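PDB 2WAN: pullulanase from Bacillus acidopullulyticus, which hydrolyses the alpha-1,6-glucosidic linkages of pullulan and the alpha-1,6 branch points of starch polysaccharides, as a debranching glycoside hydrolase. Local coordinates for residues H827-M832 with N858-D863; W888-L893 with K900-V905. All blocks are in the same frame, centred on the assembly; numbering follows the deposited sequence.

Contact 1: residues H827-M832 with N858-D863; sequences HPAFRM and NYANHD. With SO4 (sulfate ion), chain J; SO4 (sulfate ion), chain L.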
loop_
_atom_site.group_PDB
_atom_site.type_symbol
_atom_site.label_atom_id
_atom_site.label_comp_id
_atom_site.label_asym_id
_atom_site.label_seq_id
_atom_site.Cartn_x
_atom_site.Cartn_y
_atom_site.Cartn_z
ATOM N N HIS A 827 -2.155 -30.831 -1.826
ATOM C CA HIS A 827 -3.604 -30.976 -1.875
ATOM C C HIS A 827 -4.303 -29.716 -2.297
ATOM O O HIS A 827 -4.577 -28.841 -1.463
ATOM C CB HIS A 827 -4.128 -31.527 -0.535
ATOM C CG HIS A 827 -3.775 -32.959 -0.358
ATOM N ND1 HIS A 827 -4.433 -33.968 -1.030
ATOM C CD2 HIS A 827 -2.750 -33.547 0.307
ATOM C CE1 HIS A 827 -3.853 -35.119 -0.751
ATOM N NE2 HIS A 827 -2.828 -34.893 0.054
ATOM N N PRO A 828 -4.607 -29.616 -3.610
ATOM C CA PRO A 828 -5.196 -28.395 -4.156
ATOM C C PRO A 828 -6.628 -28.070 -3.670
ATOM O O PRO A 828 -7.115 -26.962 -3.906
ATOM C CB PRO A 828 -5.113 -28.617 -5.685
ATOM C CG PRO A 828 -5.127 -30.120 -5.864
ATOM C CD PRO A 828 -4.344 -30.634 -4.647
ATOM N N ALA A 829 -7.283 -28.999 -2.964
ATOM C CA ALA A 829 -8.581 -28.709 -2.314
ATOM C C ALA A 829 -8.465 -27.548 -1.329
ATOM O O ALA A 829 -9.411 -26.795 -1.140
ATOM C CB ALA A 829 -9.098 -29.943 -1.584
ATOM N N PHE A 830 -7.291 -27.410 -0.712
ATOM C CA PHE A 830 -6.999 -26.288 0.179
ATOM C C PHE A 830 -6.791 -24.956 -0.544
ATOM O O PHE A 830 -6.700 -23.903 0.106
ATOM C CB PHE A 830 -5.741 -26.594 1.009
ATOM C CG PHE A 830 -5.920 -27.721 2.005
ATOM C CD1 PHE A 830 -6.713 -27.555 3.134
ATOM C CD2 PHE A 830 -5.267 -28.934 1.804
ATOM C CE1 PHE A 830 -6.865 -28.602 4.060
ATOM C CE2 PHE A 830 -5.397 -29.986 2.724
ATOM C CZ PHE A 830 -6.211 -29.816 3.853
ATOM N N ARG A 831 -6.744 -25.000 -1.884
ATOM C CA ARG A 831 -6.298 -23.870 -2.691
ATOM C C ARG A 831 -7.262 -23.651 -3.861
ATOM O O ARG A 831 -6.848 -23.411 -5.006
ATOM C CB ARG A 831 -4.880 -24.136 -3.212
ATOM C CG ARG A 831 -3.853 -24.232 -2.081
ATOM C CD ARG A 831 -2.465 -24.499 -2.645
ATOM N NE ARG A 831 -2.219 -25.918 -2.871
ATOM C CZ ARG A 831 -2.114 -26.522 -4.050
ATOM N NH1 ARG A 831 -2.265 -25.856 -5.202
ATOM N NH2 ARG A 831 -1.859 -27.821 -4.079
ATOM N N MET A 832 -8.560 -23.728 -3.570
ATOM C CA MET A 832 -9.564 -23.370 -4.596
ATOM C C MET A 832 -9.347 -21.930 -5.068
ATOM O O MET A 832 -8.855 -21.079 -4.304
ATOM C CB MET A 832 -10.981 -23.607 -4.068
ATOM C CG MET A 832 -11.250 -25.061 -3.872
ATOM S SD MET A 832 -12.935 -25.392 -3.327
ATOM C CE MET A 832 -12.679 -25.758 -1.580
ATOM N N ASN A 858 -15.771 -33.640 -3.158
ATOM C CA ASN A 858 -15.885 -33.750 -4.620
ATOM C C ASN A 858 -14.514 -33.680 -5.305
ATOM O O ASN A 858 -14.428 -33.122 -6.384
ATOM C CB ASN A 858 -16.780 -32.622 -5.228
ATOM C CG ASN A 858 -18.164 -32.488 -4.572
ATOM O OD1 ASN A 858 -18.859 -33.495 -4.349
ATOM N ND2 ASN A 858 -18.585 -31.217 -4.289
ATOM N N TYR A 859 -13.460 -34.214 -4.681
ATOM C CA TYR A 859 -12.079 -34.059 -5.212
ATOM C C TYR A 859 -11.826 -32.583 -5.549
ATOM O O TYR A 859 -11.437 -32.252 -6.681
ATOM C CB TYR A 859 -11.866 -34.905 -6.484
ATOM C CG TYR A 859 -12.153 -36.374 -6.320
ATOM C CD1 TYR A 859 -11.251 -37.197 -5.671
ATOM C CD2 TYR A 859 -13.334 -36.938 -6.836
ATOM C CE1 TYR A 859 -11.516 -38.549 -5.493
ATOM C CE2 TYR A 859 -13.609 -38.299 -6.671
ATOM C CZ TYR A 859 -12.690 -39.094 -6.008
ATOM O OH TYR A 859 -12.918 -40.438 -5.836
ATOM N N ALA A 860 -12.046 -31.703 -4.577
ATOM C CA ALA A 860 -12.108 -30.263 -4.823
ATOM C C ALA A 860 -10.870 -29.740 -5.553
ATOM O O ALA A 860 -9.741 -30.047 -5.154
ATOM C CB ALA A 860 -12.319 -29.507 -3.513
ATOM N N ASN A 861 -11.087 -28.986 -6.641
ATOM C CA ASN A 861 -9.951 -28.395 -7.385
ATOM C C ASN A 861 -8.894 -29.441 -7.818
ATOM O O ASN A 861 -7.682 -29.180 -7.794
ATOM C CB ASN A 861 -9.311 -27.281 -6.534
ATOM C CG ASN A 861 -8.424 -26.337 -7.343
ATOM O OD1 ASN A 861 -8.701 -26.040 -8.511
ATOM N ND2 ASN A 861 -7.361 -25.832 -6.702
ATOM N N HIS A 862 -9.371 -30.612 -8.253
ATOM C CA HIS A 862 -8.511 -31.701 -8.740
ATOM C C HIS A 862 -7.617 -32.314 -7.651
ATOM O O HIS A 862 -6.517 -32.779 -7.926
ATOM C CB HIS A 862 -7.674 -31.251 -9.949
ATOM C CG HIS A 862 -8.473 -31.035 -11.201
ATOM N ND1 HIS A 862 -9.842 -31.166 -11.253
ATOM C CD2 HIS A 862 -8.087 -30.646 -12.440
ATOM C CE1 HIS A 862 -10.263 -30.900 -12.478
ATOM N NE2 HIS A 862 -9.218 -30.583 -13.216
ATOM N N ASP A 863 -8.112 -32.329 -6.415
ATOM C CA ASP A 863 -7.421 -33.079 -5.360
ATOM C C ASP A 863 -7.503 -34.580 -5.602
ATOM O O ASP A 863 -8.499 -35.064 -6.169
ATOM C CB ASP A 863 -8.027 -32.745 -3.987
ATOM C CG ASP A 863 -6.997 -32.819 -2.896
ATOM O OD1 ASP A 863 -6.636 -33.949 -2.491
ATOM O OD2 ASP A 863 -6.519 -31.738 -2.477
HETATM S S SO4 J . -1.097 -28.077 -7.815
HETATM O O1 SO4 J . -1.504 -28.758 -9.042
HETATM O O2 SO4 J . 0.351 -27.811 -7.855
HETATM O O3 SO4 J . -1.365 -28.966 -6.663
HETATM O O4 SO4 J . -1.811 -26.787 -7.725
HETATM S S SO4 L . -13.795 -28.612 -9.186
HETATM O O1 SO4 L . -12.609 -29.236 -9.782
HETATM O O2 SO4 L . -14.021 -27.310 -9.826
HETATM O O3 SO4 L . -13.589 -28.454 -7.753
HETATM O O4 SO4 L . -14.978 -29.444 -9.396
#
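His827 meets Asp863 ring edge to carboxylate: its ND1 donates to OD1 of Asp863 over 2.6 Å, on the syn lone pair, with ring and carboxylate planes only 13° apart. NE2 of the same ring is bonded to Glu899, and Trp865 stacks on the ring, so an imidazole with two polar edges and flat faces suits this place. Next comes Pro828, which has no N-H to offer; its CD packs 3.3 Å from OD2 of Asp863, and its carbonyl O accepts from ND2 of Asn861 at 3.0 Å. That amide arrives from one face of the carbonyl while the N-H of Arg831 arrives from the other. Ala829 brings its backbone N within 2.9 Å of OD2 of Asp863, on the anti lone pair, and its small side chain lets the turns close up, CB lying 3.8 Å from CB of Ala860. Arg831 lays one guanidinium face over CA of Pro828, and its NH1 and NH2 grip a sulfate ion by two oxygens; NH1 also pairs with Asp432. Met832 ends the walk, CG against CB of Asn861 and SD 4.2 Å from CB of Ala860. An alanine in place of Asp863 would probably leave ND1 of His827 and the N-H of Ala829 without their acceptor, the imidazole then relying on Glu899 and the stacked Trp865. One carboxylate thus ties a side chain and a backbone N-H of the same turn, and its negative charge would tend to favour a protonated histidine.

Contact 2: residues W888-L893 with K900-V905; sequences WTIVGL and KSLGHV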
loop_
_atom_site.group_PDB
_atom_site.type_symbol
_atom_site.label_atom_id
_atom_site.label_comp_id
_atom_site.label_asym_id
_atom_site.label_seq_id
_atom_site.Cartn_x
_atom_site.Cartn_y
_atom_site.Cartn_z
ATOM N N TRP A 888 -13.257 -43.393 7.232
ATOM C CA TRP A 888 -12.362 -42.228 7.250
ATOM C C TRP A 888 -10.942 -42.603 7.661
ATOM O O TRP A 888 -10.729 -43.356 8.618
ATOM C CB TRP A 888 -12.919 -41.119 8.156
ATOM C CG TRP A 888 -14.148 -40.523 7.581
ATOM C CD1 TRP A 888 -15.441 -40.945 7.781
ATOM C CD2 TRP A 888 -14.220 -39.416 6.675
ATOM N NE1 TRP A 888 -16.308 -40.168 7.046
ATOM C CE2 TRP A 888 -15.589 -39.214 6.368
ATOM C CE3 TRP A 888 -13.253 -38.564 6.095
ATOM C CZ2 TRP A 888 -16.026 -38.199 5.498
ATOM C CZ3 TRP A 888 -13.687 -37.549 5.243
ATOM C CH2 TRP A 888 -15.065 -37.382 4.944
ATOM N N THR A 889 -9.972 -42.092 6.910
ATOM C CA THR A 889 -8.562 -42.285 7.214
ATOM C C THR A 889 -8.052 -41.063 7.972
ATOM O O THR A 889 -8.160 -39.946 7.475
ATOM C CB THR A 889 -7.731 -42.471 5.910
ATOM O OG1 THR A 889 -8.231 -43.597 5.187
ATOM C CG2 THR A 889 -6.253 -42.707 6.252
ATOM N N ILE A 890 -7.500 -41.268 9.171
ATOM C CA ILE A 890 -6.894 -40.171 9.936
ATOM C C ILE A 890 -5.521 -39.880 9.337
ATOM O O ILE A 890 -4.705 -40.782 9.211
ATOM C CB ILE A 890 -6.731 -40.542 11.439
ATOM C CG1 ILE A 890 -8.098 -40.894 12.048
ATOM C CG2 ILE A 890 -6.046 -39.389 12.190
ATOM C CD1 ILE A 890 -7.994 -41.707 13.368
ATOM N N VAL A 891 -5.289 -38.631 8.932
ATOM C CA VAL A 891 -3.965 -38.238 8.416
ATOM C C VAL A 891 -3.301 -37.124 9.254
ATOM O O VAL A 891 -2.099 -36.896 9.162
ATOM C CB VAL A 891 -4.008 -37.866 6.886
ATOM C CG1 VAL A 891 -4.418 -39.068 6.071
ATOM C CG2 VAL A 891 -4.944 -36.689 6.639
ATOM N N GLY A 892 -4.087 -36.448 10.091
ATOM C CA GLY A 892 -3.560 -35.434 11.006
ATOM C C GLY A 892 -4.219 -35.624 12.361
ATOM O O GLY A 892 -5.445 -35.501 12.495
ATOM N N LEU A 893 -3.403 -35.941 13.362
ATOM C CA LEU A 893 -3.912 -36.172 14.710
ATOM C C LEU A 893 -2.832 -35.780 15.711
ATOM O O LEU A 893 -1.717 -36.326 15.668
ATOM C CB LEU A 893 -4.276 -37.644 14.899
ATOM C CG LEU A 893 -4.881 -38.058 16.243
ATOM C CD1 LEU A 893 -6.228 -37.426 16.427
ATOM C CD2 LEU A 893 -4.970 -39.581 16.320
ATOM N N LYS A 900 0.075 -40.197 5.269
ATOM C CA LYS A 900 -0.050 -41.625 5.585
ATOM C C LYS A 900 -1.183 -41.870 6.579
ATOM O O LYS A 900 -1.491 -41.011 7.416
ATOM C CB LYS A 900 1.249 -42.164 6.210
ATOM C CG LYS A 900 2.518 -42.012 5.360
ATOM C CD LYS A 900 3.739 -42.190 6.276
ATOM C CE LYS A 900 5.055 -41.997 5.544
ATOM N NZ LYS A 900 5.556 -43.275 4.983
ATOM N N SER A 901 -1.781 -43.053 6.503
ATOM C CA SER A 901 -2.816 -43.439 7.463
ATOM C C SER A 901 -2.282 -43.538 8.888
ATOM O O SER A 901 -1.272 -44.210 9.136
ATOM C CB SER A 901 -3.421 -44.791 7.084
ATOM O OG SER A 901 -4.363 -45.182 8.088
ATOM N N LEU A 902 -2.975 -42.871 9.805
ATOM C CA LEU A 902 -2.708 -42.977 11.244
ATOM C C LEU A 902 -3.761 -43.837 11.923
ATOM O O LEU A 902 -3.799 -43.939 13.153
ATOM C CB LEU A 902 -2.733 -41.591 11.885
ATOM C CG LEU A 902 -1.762 -40.561 11.301
ATOM C CD1 LEU A 902 -1.879 -39.251 12.051
ATOM C CD2 LEU A 902 -0.297 -41.085 11.329
ATOM N N GLY A 903 -4.620 -44.448 11.119
ATOM C CA GLY A 903 -5.717 -45.240 11.651
ATOM C C GLY A 903 -6.976 -44.915 10.883
ATOM O O GLY A 903 -7.060 -43.861 10.251
ATOM N N HIS A 904 -7.941 -45.832 10.931
ATOM C CA HIS A 904 -9.249 -45.649 10.286
ATOM C C HIS A 904 -10.353 -45.577 11.327
ATOM O O HIS A 904 -10.292 -46.274 12.359
ATOM C CB HIS A 904 -9.540 -46.814 9.332
ATOM C CG HIS A 904 -8.639 -46.843 8.137
ATOM N ND1 HIS A 904 -9.063 -46.474 6.879
ATOM C CD2 HIS A 904 -7.326 -47.154 8.017
ATOM C CE1 HIS A 904 -8.059 -46.587 6.027
ATOM N NE2 HIS A 904 -6.990 -46.982 6.696
ATOM N N VAL A 905 -11.360 -44.745 11.060
ATOM C CA VAL A 905 -12.523 -44.628 11.949
ATOM C C VAL A 905 -13.802 -44.462 11.135
ATOM O O VAL A 905 -13.755 -44.032 9.967
ATOM C CB VAL A 905 -12.402 -43.428 12.931
ATOM C CG1 VAL A 905 -11.298 -43.665 13.984
ATOM C CG2 VAL A 905 -12.182 -42.120 12.156
HETATM O O HOH W 1 -0.267 -38.838 8.208
#
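Ile890 reaches across to Gly903, Leu902 and Val905, and its side chain can be followed outward. CB sits 3.5 Å from the carbonyl O of Gly903, the same oxygen that accepts from the backbone N of Ile890. At CB the chain forks: CG2, anti to the backbone N, touches CB of Leu902 at 4.0 Å, whereas CG1 passes Gly903 O and leads to CD1, which meets CG1 of Val905 at 3.9 Å. A beta-branched residue therefore serves two neighbours at once, crossing both at about a right angle. Leu902 sends CD1 on to CB of Leu893, extending this apolar side. Gly903 holds a backbone conformation in which a side chain would jam against the preceding carbonyl. Its N-H donates to OG of Ser901, an ST turn, and Ser901 in turn packs CB on CG2 of Thr889. On that side Thr889 and His904 run side by side, OG1 lying 3.1 Å from CE1 of His904, whose ND1 is bonded to Asp887. Where the chains part, one water donates to the carbonyl O atoms of both Val891 and Lys900, at 2.8 Å from the first. The backbones pair through Trp888 N and O with Val905, then through Ile890 N to Gly903 O and Leu902 N to Ile890 O. The indole NH of Trp888 turns to Pro884. This is an antiparallel pair at the margin of the C-terminal all-beta domain; strand 888-893 joins strand 915-920 along its other edge, with a classic beta bulge at Val891 and Gly892 opposite Ile918.

From the N terminus, the chain completes the parallel barrel with strand 773-777 and runs through helix 811-826 into contact 1. That contact closes a loop of 25 residues holding helix 835-841 and strands 842-844 and 852-856, and so ties the turn after helix 811-826 to the first part of the all-beta domain. Strands 868-873 and 879-882 follow before contact 2 closes a shorter loop, of six residues, around strand 896-897. The two loops come in series, neither crossing nor nesting, and their centres lie 19 Å apart without touching. Strand 915-920 then joins both regions, pairing with strands 868-873 and 888-893.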